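Local coordinates for protein glpG homolog (Haemophilus influenzae, PDB 2NR9) that cleaves transmembrane segments of membrane proteins within the lipid bilayer, as a rhomboid-family serine protease working with a serine-histidine dyad, at residues Q7-T12 against G77-R82; N69-F73 against G114-V119. The protein carries 2 engineered substitutions. All blocks are in the same frame, centred on the assembly; numbering follows the deposited sequence.

Interaction 1 (Q7-T12 against G77-R82); sequences QQGKIT and GGMIER
The carboxylate of E81 receives the start of helix 10-27, whose first turn offers amide hydrogens with no acceptor within the helix itself. Q7 to G9 are extended or irregular; G9, at phi/psi -74/145°, occupies the N-cap position, and K10 to T12 are helical. The opposing residues 77-82 are helical throughout, and the closest CA pair is G9 with E81, 5.6 Å apart. G77 O, which accepts E81 N at 3.0 Å within the helix, lies 3.4 Å from T12 OG1. G78 leaves its CA 3.5 Å from the same T12 OG1. E81 points toward the other segment and extends with chi1 and chi2 both t. Its OE2 accepts I11 N at 2.9 Å (158° at the hydrogen), its OE1 accepts T12 N at 2.8 Å (166°), and T12 OG1, set by an m rotamer, donates to E81 OE1 at 2.7 Å. This is helix N-terminal capping by a side chain distant in sequence, in place of one from the N-cap residue, which is glycine. E81 OE1 lies only 2.9 Å from G9 CA, and a CB there would clash. R82, chi1 m and chi2 t, runs alongside the residues before helix 10-27, with R82 CD 3.6 Å from Q7 O. At the predicted cytoplasmic end of both transmembrane helices, E81 OE2 also hydrogen-bonds S86 OG of helix 86-108, T12 and E81 rest on L89 of that helix, and I80 packs against V122, Y125 and V126 of helix 116-131.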
# COMPACT_ATOMS: atom_id res chain seq x y z
N GLN A 7 1.11 -21.21 0.87
CA GLN A 7 1.48 -20.73 -0.46
C GLN A 7 1.77 -19.23 -0.44
O GLN A 7 2.86 -18.79 -0.80
CB GLN A 7 0.37 -21.04 -1.46
CG GLN A 7 0.71 -20.69 -2.91
CD GLN A 7 -0.43 -21.00 -3.86
OE1 GLN A 7 -1.59 -21.10 -3.46
NE2 GLN A 7 -0.10 -21.15 -5.14
N GLN A 8 0.78 -18.45 -0.02
CA GLN A 8 0.91 -17.00 0.03
C GLN A 8 2.02 -16.55 0.98
O GLN A 8 2.55 -17.34 1.76
CB GLN A 8 -0.42 -16.34 0.40
CG GLN A 8 -1.48 -16.37 -0.70
CD GLN A 8 -2.02 -17.76 -0.98
OE1 GLN A 8 -2.60 -18.01 -2.04
NE2 GLN A 8 -1.83 -18.68 -0.04
N GLY A 9 2.38 -15.28 0.89
CA GLY A 9 3.45 -14.73 1.71
C GLY A 9 3.06 -14.53 3.16
O GLY A 9 1.92 -14.17 3.46
N LYS A 10 4.02 -14.74 4.06
CA LYS A 10 3.80 -14.58 5.49
C LYS A 10 3.57 -13.11 5.88
O LYS A 10 2.72 -12.82 6.72
CB LYS A 10 4.97 -15.17 6.27
CG LYS A 10 5.09 -16.69 6.13
CD LYS A 10 6.30 -17.22 6.87
CE LYS A 10 6.38 -18.75 6.74
NZ LYS A 10 7.54 -19.31 7.49
N ILE A 11 4.32 -12.20 5.28
CA ILE A 11 4.16 -10.77 5.58
C ILE A 11 2.81 -10.26 5.07
O ILE A 11 2.09 -9.56 5.77
CB ILE A 11 5.30 -9.93 5.00
CG1 ILE A 11 6.65 -10.33 5.63
CG2 ILE A 11 5.04 -8.43 5.24
CD1 ILE A 11 6.75 -10.06 7.13
N THR A 12 2.47 -10.63 3.83
CA THR A 12 1.17 -10.27 3.24
C THR A 12 0.06 -10.71 4.19
O THR A 12 -0.81 -9.92 4.55
CB THR A 12 0.95 -11.00 1.89
OG1 THR A 12 1.95 -10.59 0.95
CG2 THR A 12 -0.42 -10.69 1.34
N GLY A 77 0.30 -7.58 -3.24
CA GLY A 77 1.30 -7.60 -2.19
C GLY A 77 1.86 -9.01 -2.13
O GLY A 77 3.07 -9.21 -1.95
N GLY A 78 0.98 -9.99 -2.35
CA GLY A 78 1.37 -11.40 -2.39
C GLY A 78 2.30 -11.71 -3.55
O GLY A 78 3.30 -12.39 -3.39
N MET A 79 1.94 -11.23 -4.75
CA MET A 79 2.81 -11.40 -5.91
C MET A 79 4.21 -10.92 -5.60
O MET A 79 5.19 -11.60 -5.91
CB MET A 79 2.29 -10.63 -7.12
CG MET A 79 1.06 -11.21 -7.77
SD MET A 79 0.71 -10.36 -9.32
CE MET A 79 -0.88 -11.08 -9.74
N ILE A 80 4.31 -9.72 -5.04
CA ILE A 80 5.61 -9.13 -4.69
C ILE A 80 6.36 -10.02 -3.71
O ILE A 80 7.53 -10.33 -3.91
CB ILE A 80 5.46 -7.71 -4.09
CG1 ILE A 80 4.95 -6.73 -5.14
CG2 ILE A 80 6.79 -7.22 -3.53
CD1 ILE A 80 4.84 -5.30 -4.65
N GLU A 81 5.69 -10.43 -2.64
CA GLU A 81 6.33 -11.28 -1.65
C GLU A 81 6.83 -12.59 -2.25
O GLU A 81 7.98 -12.98 -2.02
CB GLU A 81 5.39 -11.56 -0.48
CG GLU A 81 6.03 -12.42 0.59
CD GLU A 81 5.33 -12.29 1.91
OE1 GLU A 81 4.14 -11.92 1.92
OE2 GLU A 81 5.97 -12.55 2.95
N ARG A 82 5.99 -13.25 -3.02
CA ARG A 82 6.35 -14.53 -3.62
C ARG A 82 7.39 -14.39 -4.73
O ARG A 82 8.09 -15.35 -5.05
CB ARG A 82 5.11 -15.26 -4.15
CG ARG A 82 4.26 -15.89 -3.07
CD ARG A 82 3.07 -16.65 -3.65
NE ARG A 82 2.02 -15.77 -4.16
CZ ARG A 82 1.88 -15.41 -5.44
NH1 ARG A 82 2.71 -15.89 -6.36
NH2 ARG A 82 0.90 -14.60 -5.80

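Interaction 2 (N69-F73 against G114-V119); sequences NLSWF and GLSGVV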
# COMPACT_ATOMS: atom_id res chain seq x y z
N ASN A 69 -9.33 -2.50 -0.37
CA ASN A 69 -7.91 -2.40 -0.02
C ASN A 69 -7.24 -3.76 0.18
O ASN A 69 -6.22 -4.05 -0.44
CB ASN A 69 -7.70 -1.51 1.20
CG ASN A 69 -7.79 -0.04 0.88
OD1 ASN A 69 -7.43 0.80 1.69
ND2 ASN A 69 -8.21 0.27 -0.34
N LEU A 70 -7.82 -4.59 1.05
CA LEU A 70 -7.26 -5.91 1.35
C LEU A 70 -7.25 -6.87 0.16
O LEU A 70 -6.35 -7.70 0.05
CB LEU A 70 -7.94 -6.55 2.56
CG LEU A 70 -7.56 -5.93 3.91
CD1 LEU A 70 -7.93 -6.86 5.06
CD2 LEU A 70 -6.07 -5.65 3.93
N SER A 71 -8.28 -6.81 -0.68
CA SER A 71 -8.34 -7.65 -1.88
C SER A 71 -7.13 -7.37 -2.76
O SER A 71 -6.37 -8.27 -3.10
CB SER A 71 -9.62 -7.39 -2.67
OG SER A 71 -10.78 -7.63 -1.90
N TRP A 72 -6.97 -6.10 -3.14
CA TRP A 72 -5.87 -5.68 -3.99
C TRP A 72 -4.50 -5.90 -3.35
O TRP A 72 -3.56 -6.33 -4.02
CB TRP A 72 -6.05 -4.22 -4.41
CG TRP A 72 -7.12 -4.02 -5.44
CD1 TRP A 72 -8.47 -3.99 -5.23
CD2 TRP A 72 -6.93 -3.84 -6.85
NE1 TRP A 72 -9.13 -3.80 -6.42
CE2 TRP A 72 -8.21 -3.70 -7.43
CE3 TRP A 72 -5.80 -3.78 -7.68
CZ2 TRP A 72 -8.39 -3.50 -8.80
CZ3 TRP A 72 -5.98 -3.58 -9.03
CH2 TRP A 72 -7.27 -3.44 -9.58
N PHE A 73 -4.38 -5.60 -2.06
CA PHE A 73 -3.10 -5.82 -1.35
C PHE A 73 -2.77 -7.30 -1.21
O PHE A 73 -1.61 -7.69 -1.32
CB PHE A 73 -3.09 -5.15 0.03
CG PHE A 73 -1.79 -5.35 0.80
CD1 PHE A 73 -0.68 -4.57 0.51
CD2 PHE A 73 -1.69 -6.31 1.80
CE1 PHE A 73 0.51 -4.75 1.21
CE2 PHE A 73 -0.50 -6.50 2.49
CZ PHE A 73 0.60 -5.71 2.21
N GLY A 114 -6.04 4.09 6.42
CA GLY A 114 -6.19 3.09 5.37
C GLY A 114 -4.94 2.70 4.62
O GLY A 114 -3.99 3.47 4.51
N LEU A 115 -5.04 1.56 3.95
CA LEU A 115 -3.94 0.94 3.23
C LEU A 115 -3.86 1.30 1.73
O LEU A 115 -2.97 0.82 1.02
CB LEU A 115 -4.07 -0.59 3.38
CG LEU A 115 -2.88 -1.51 3.10
CD1 LEU A 115 -1.78 -1.27 4.11
CD2 LEU A 115 -3.35 -2.98 3.14
N SER A 116 -4.75 2.17 1.24
CA SER A 116 -4.78 2.50 -0.20
C SER A 116 -3.50 3.15 -0.76
O SER A 116 -3.15 2.93 -1.92
CB SER A 116 -6.04 3.29 -0.59
OG SER A 116 -6.12 4.51 0.12
N GLY A 117 -2.81 3.92 0.07
CA GLY A 117 -1.54 4.52 -0.34
C GLY A 117 -0.49 3.44 -0.57
O GLY A 117 0.35 3.56 -1.46
N VAL A 118 -0.54 2.39 0.25
CA VAL A 118 0.37 1.26 0.10
C VAL A 118 -0.02 0.41 -1.11
O VAL A 118 0.84 -0.07 -1.86
CB VAL A 118 0.40 0.38 1.37
CG1 VAL A 118 1.30 -0.84 1.17
CG2 VAL A 118 0.86 1.19 2.57
N VAL A 119 -1.33 0.29 -1.33
CA VAL A 119 -1.85 -0.47 -2.47
C VAL A 119 -1.32 0.10 -3.79
O VAL A 119 -0.82 -0.63 -4.63
CB VAL A 119 -3.41 -0.49 -2.48
CG1 VAL A 119 -3.92 -1.14 -3.74
CG2 VAL A 119 -3.94 -1.22 -1.26
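N69 and F73, one helical turn apart, supply most of the surface that helix 63-84 gives to this contact. N69, chi1 m, directs OD1 at the start of helix 116-131: it comes 3.0 Å from S116 N, yet the angle is too poor for a hydrogen bond, and OD1 has a weak one from H60. F73 adopts t (chi1 -180°), which sets one face of its ring against L115; L115 CD2 stands 4.1 Å from the F73 ring centroid and 27° off the normal, a CH-pi contact over the face. That leucine, chi1 t and chi2 p, also brings CD2 to 3.9 Å from L70 CD2. S116, the catalytic nucleophile, takes chi1 p, and its OG hydrogen-bonds H169 NE2, forming the rhomboid Ser-His dyad with H169 of helix 166-191. S116 opens helix 116-131, two residues after G114, whose phi/psi of 121/163° would jam a CB against the preceding carbonyl O. Further along, V119, chi1 t, rests against N69, W72 and F73: its CG1 is 3.8 Å from W72 CB and its CG2 3.7 Å from N69 O. V118 CG1 approaches F73 CE1 at 4.0 Å. W72, m with chi2 79°, leads its indole away to meet F144 edge-to-face.

Overall arrangement
Helix 63-84 is common to both interactions: 69-73 faces the beginning of helix 116-131, and, further along, 77-82 faces the beginning of helix 10-27. The centres lie 14 Å apart, interaction 2 about 5 Å from the centre of the chain and interaction 1 about 13 Å. In sequence the segments alternate, 7-12, 69-73, 77-82 and 114-119, so the two connections cross. They also touch, T12 O lying 4.0 Å from F73 CE2. One membrane-spanning helix therefore joins the buried active-site region, where S116 meets H169, to the predicted cytoplasmic end of the bundle, linking helices 10-27 and 116-131 through a shared partner.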